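Local coordinates for protein hypothetical sensory transduction histidine kinase (Methanosarcina mazei, PDB 3LIB) that probably senses an extracellular signal through a double Cache domain and passes it to its own cytoplasmic histidine kinase part, which would transfer phosphate from ATP to a protein histidine, at residues 35-40 against 151-155; 221-225 against 236-240. All coordinates share one frame; numbering follows the deposited sequence.

Interaction 1 (35-40 against 151-155); sequences NLAIAR and SYVSP
In the membrane-distal half of this double Cache sensor domain, built on the PDC fold, the long N-terminal helix 12-48 packs on the beta-sheet at strand 147-158, and Asn35 and Leu36 meet Tyr152 there. The axes of the two segments are inclined by 33° and come within 7.1 Å.

Tyr152 buries more surface here than any other residue of the two segments. CB of Asn35 sits almost exactly over the middle of one ring face, 3.5 Å from the centroid of the Tyr152 ring, in a CH-pi contact. The amide plane of Asn35 stands nearly perpendicular to the ring (89°). Asn35 ND2 passes over the CE1 side of the ring, 3.2 Å from Tyr152 CE1. Tyr152 CG lies anti to its own carbonyl carbon (chi1 -63°), which swings the ring toward Asn35. On the CD2 side of the ring, Leu36 CB touches Tyr152 CD2 at 3.9 Å.

One turn on, Ala39 faces the strand backbone. Ala39 CB meets the Tyr152 carbonyl oxygen and also lies 4.3 Å from Ser154 CB. The small side chain is consistent with the close approach of helix and strand here. At the far end, Ser154 OG is 3.7 Å from Arg40 CA. Both polar ends turn to Asp136: Ser154 OG hydrogen-bonds its OD1, and Arg40 NE forms a salt bridge with its OD2. This carboxylate thus ties helix to strand.

Tyr152 and Ser154 also pair through their backbones with strand 161-171. A long N-terminal helix laid against an antiparallel sheet in this way is characteristic of the PDC fold.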
# COMPACT_ATOMS: atom_id res chain seq x y z
N ASN A 35 1.34 -7.35 6.97
CA ASN A 35 -0.07 -6.94 6.75
C ASN A 35 -0.85 -7.98 5.95
O ASN A 35 -1.86 -8.53 6.42
CB ASN A 35 -0.16 -5.62 6.01
CG ASN A 35 0.44 -4.48 6.76
OD1 ASN A 35 0.83 -4.64 7.90
ND2 ASN A 35 0.53 -3.31 6.13
N LEU A 36 -0.39 -8.22 4.72
CA LEU A 36 -0.90 -9.29 3.85
C LEU A 36 -1.12 -10.64 4.60
O LEU A 36 -2.21 -11.19 4.55
CB LEU A 36 0.08 -9.47 2.70
CG LEU A 36 -0.30 -10.33 1.52
CD1 LEU A 36 -1.38 -9.62 0.75
CD2 LEU A 36 0.92 -10.49 0.69
N ALA A 37 -0.10 -11.15 5.30
CA ALA A 37 -0.30 -12.27 6.22
C ALA A 37 -1.58 -12.12 7.03
O ALA A 37 -2.33 -13.07 7.18
CB ALA A 37 0.86 -12.41 7.14
N ILE A 38 -1.83 -10.93 7.60
CA ILE A 38 -3.06 -10.79 8.40
C ILE A 38 -4.31 -10.97 7.53
O ILE A 38 -5.28 -11.61 7.96
CB ILE A 38 -3.18 -9.44 9.11
CG1 ILE A 38 -1.94 -9.13 9.94
CG2 ILE A 38 -4.37 -9.44 10.03
CD1 ILE A 38 -1.93 -7.70 10.46
N ALA A 39 -4.29 -10.41 6.33
CA ALA A 39 -5.42 -10.61 5.41
C ALA A 39 -5.54 -12.07 4.99
O ALA A 39 -6.61 -12.67 5.17
CB ALA A 39 -5.34 -9.68 4.20
N ARG A 40 -4.48 -12.65 4.44
CA ARG A 40 -4.48 -14.08 4.13
C ARG A 40 -5.03 -14.88 5.32
O ARG A 40 -5.83 -15.80 5.14
CB ARG A 40 -3.08 -14.58 3.80
CG ARG A 40 -2.44 -13.86 2.66
CD ARG A 40 -1.10 -14.47 2.28
NE ARG A 40 -1.36 -15.67 1.52
CZ ARG A 40 -1.07 -16.90 1.91
NH1 ARG A 40 -0.45 -17.15 3.05
NH2 ARG A 40 -1.39 -17.91 1.15
N SER A 151 -4.83 -1.27 0.12
CA SER A 151 -5.47 -2.44 0.77
C SER A 151 -4.75 -3.73 0.47
O SER A 151 -4.33 -3.97 -0.66
CB SER A 151 -6.95 -2.56 0.39
OG SER A 151 -7.57 -1.28 0.33
N TYR A 152 -4.59 -4.56 1.50
CA TYR A 152 -4.02 -5.87 1.34
C TYR A 152 -5.17 -6.83 1.38
O TYR A 152 -5.70 -7.11 2.45
CB TYR A 152 -3.11 -6.20 2.49
CG TYR A 152 -1.91 -5.31 2.60
CD1 TYR A 152 -2.00 -4.08 3.20
CD2 TYR A 152 -0.70 -5.72 2.13
CE1 TYR A 152 -0.92 -3.28 3.32
CE2 TYR A 152 0.37 -4.95 2.25
CZ TYR A 152 0.26 -3.73 2.84
OH TYR A 152 1.39 -2.95 2.93
N VAL A 153 -5.56 -7.35 0.23
CA VAL A 153 -6.77 -8.15 0.17
C VAL A 153 -6.48 -9.54 -0.27
O VAL A 153 -5.59 -9.78 -1.09
CB VAL A 153 -7.77 -7.59 -0.83
CG1 VAL A 153 -9.16 -8.15 -0.54
CG2 VAL A 153 -7.75 -6.04 -0.81
N SER A 154 -7.27 -10.47 0.24
CA SER A 154 -7.05 -11.87 -0.08
C SER A 154 -8.37 -12.62 -0.24
O SER A 154 -9.17 -12.66 0.69
CB SER A 154 -6.22 -12.49 1.01
OG SER A 154 -6.03 -13.86 0.75
N PRO A 155 -8.58 -13.22 -1.43
CA PRO A 155 -9.84 -13.90 -1.76
C PRO A 155 -10.19 -15.11 -0.85
O PRO A 155 -9.30 -15.89 -0.45
CB PRO A 155 -9.64 -14.35 -3.21
CG PRO A 155 -8.17 -14.41 -3.39
CD PRO A 155 -7.56 -13.39 -2.49

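Interaction 2 (221-225 against 236-240); sequences ELEKA and HLETA
Leu237 pushes its side chain against the first turn of helix 221-230, reaching Glu221, Leu222 and Ala225. Next to it, His236 points its CB away from the helix, and its ring meets Tyr14 edge-to-face.

Leu237 follows and has the largest share of the contact. Its CG is anti to the carbonyl carbon (chi1 -76°), which sends the two methyls out to the helix. Leu237 CD1 goes in among three groups and lies 3.4 Å from Leu222 CD2. Leu237 CD1 is also 3.7 Å from Ala225 CB and near the Glu221 carbonyl oxygen. That oxygen accepts the backbone N-H of Ala225, so the methyl packs beside an ordinary helical bond. The other branch, Leu237 CD2, lies 3.4 Å from Glu221 CB, and the two side chains cross at about a right angle. With an alanine in place of this leucine both methyls would be gone, and a gap would probably open between Leu222, Ala225 and the base of Glu221.

Glu238 turns the opposite way, and its OE1 forms a salt bridge with Lys268. Glu238 O still approaches the helix, 3.8 Å from Glu221 CG.

Thr239 points back to the helix. Thr239 OG1 donates a weak hydrogen bond to Glu221 OE2, 3.1 Å long. The Glu221 chain bends at chi2 (-50°), which brings the carboxylate round to the threonine.

The two segments run nearly antiparallel, at 161°, their axes 8.9 Å apart at closest approach. Strand 235-240 is an outermost strand of the four-stranded sheet within this chain. Its inner neighbour is strand 247-255, where Leu237 pairs with Leu250 and Thr239 with Val248. Leu222 and Ala225 reach past the edge strand to Leu250 and Tyr252, so helix 221-230 covers both strands.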
# COMPACT_ATOMS: atom_id res chain seq x y z
N GLU A 221 13.50 10.04 -19.15
CA GLU A 221 14.17 9.03 -18.35
C GLU A 221 13.31 8.62 -17.14
O GLU A 221 13.37 7.50 -16.64
CB GLU A 221 15.53 9.56 -17.89
CG GLU A 221 15.46 10.83 -17.04
CD GLU A 221 14.60 11.97 -17.67
OE1 GLU A 221 14.54 12.08 -18.92
OE2 GLU A 221 13.98 12.76 -16.90
N LEU A 222 12.49 9.53 -16.64
CA LEU A 222 11.61 9.16 -15.56
C LEU A 222 10.57 8.15 -16.02
O LEU A 222 10.00 7.44 -15.20
CB LEU A 222 10.93 10.40 -14.99
CG LEU A 222 11.59 11.00 -13.77
CD1 LEU A 222 10.53 11.68 -12.96
CD2 LEU A 222 12.27 9.92 -12.97
N GLU A 223 10.30 8.09 -17.32
CA GLU A 223 9.33 7.13 -17.84
C GLU A 223 9.99 5.76 -17.97
O GLU A 223 9.36 4.73 -17.79
CB GLU A 223 8.73 7.60 -19.17
CG GLU A 223 7.51 8.53 -19.03
CD GLU A 223 7.29 9.40 -20.29
OE1 GLU A 223 8.22 9.46 -21.13
OE2 GLU A 223 6.21 10.02 -20.44
N LYS A 224 11.29 5.77 -18.26
CA LYS A 224 12.08 4.56 -18.25
C LYS A 224 12.01 3.89 -16.91
O LYS A 224 11.58 2.74 -16.80
CB LYS A 224 13.53 4.88 -18.55
CG LYS A 224 13.78 5.42 -19.96
CD LYS A 224 15.28 5.67 -20.15
CE LYS A 224 15.57 6.55 -21.37
NZ LYS A 224 14.69 6.16 -22.50
N ALA A 225 12.45 4.60 -15.88
CA ALA A 225 12.41 4.06 -14.51
C ALA A 225 11.01 3.66 -14.05
O ALA A 225 10.87 2.81 -13.20
CB ALA A 225 13.03 5.03 -13.51
N HIS A 236 18.65 3.08 -11.37
CA HIS A 236 18.88 4.50 -11.07
C HIS A 236 18.91 5.45 -12.31
O HIS A 236 19.13 5.01 -13.43
CB HIS A 236 20.12 4.70 -10.19
CG HIS A 236 21.37 4.14 -10.77
ND1 HIS A 236 22.03 4.72 -11.83
CD2 HIS A 236 22.13 3.07 -10.40
CE1 HIS A 236 23.13 4.04 -12.10
NE2 HIS A 236 23.21 3.03 -11.25
N LEU A 237 18.65 6.73 -12.06
CA LEU A 237 18.67 7.78 -13.07
C LEU A 237 19.41 9.00 -12.57
O LEU A 237 19.77 9.10 -11.39
CB LEU A 237 17.26 8.27 -13.32
CG LEU A 237 16.29 7.44 -14.11
CD1 LEU A 237 14.94 8.13 -13.96
CD2 LEU A 237 16.73 7.36 -15.57
N GLU A 238 19.62 9.95 -13.47
CA GLU A 238 19.96 11.30 -13.08
C GLU A 238 18.80 12.14 -13.54
O GLU A 238 18.20 11.87 -14.58
CB GLU A 238 21.18 11.77 -13.82
CG GLU A 238 22.47 11.20 -13.34
CD GLU A 238 23.65 12.00 -13.86
OE1 GLU A 238 24.78 11.82 -13.35
OE2 GLU A 238 23.44 12.83 -14.77
N THR A 239 18.48 13.19 -12.80
CA THR A 239 17.40 14.05 -13.23
C THR A 239 17.47 15.36 -12.46
O THR A 239 18.08 15.41 -11.39
CB THR A 239 16.06 13.32 -13.04
OG1 THR A 239 15.20 13.60 -14.15
CG2 THR A 239 15.38 13.74 -11.76
N ALA A 240 16.90 16.42 -13.00
CA ALA A 240 16.80 17.65 -12.22
C ALA A 240 15.69 17.55 -11.18
O ALA A 240 14.56 17.11 -11.47
CB ALA A 240 16.57 18.84 -13.12

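Interactions 1 and 2 belong to the two sheets of one extracellular double Cache sensor. Their centres are about 32 Å apart, and their nearest atoms about 20 Å, so they do not touch. They lie on opposite sides of the chain's centre. Interaction 1 is the more central, about 11 Å from it against about 23 Å for interaction 2. Along the chain, interaction 1 closes before interaction 2 opens. Helix 12-48 links the regions: it supplies residues 35-40 to interaction 1, while its Tyr14 meets His236, on the strand of interaction 2. One contact joins distant parts of the sequence; the other joins a helix to the strand that soon follows.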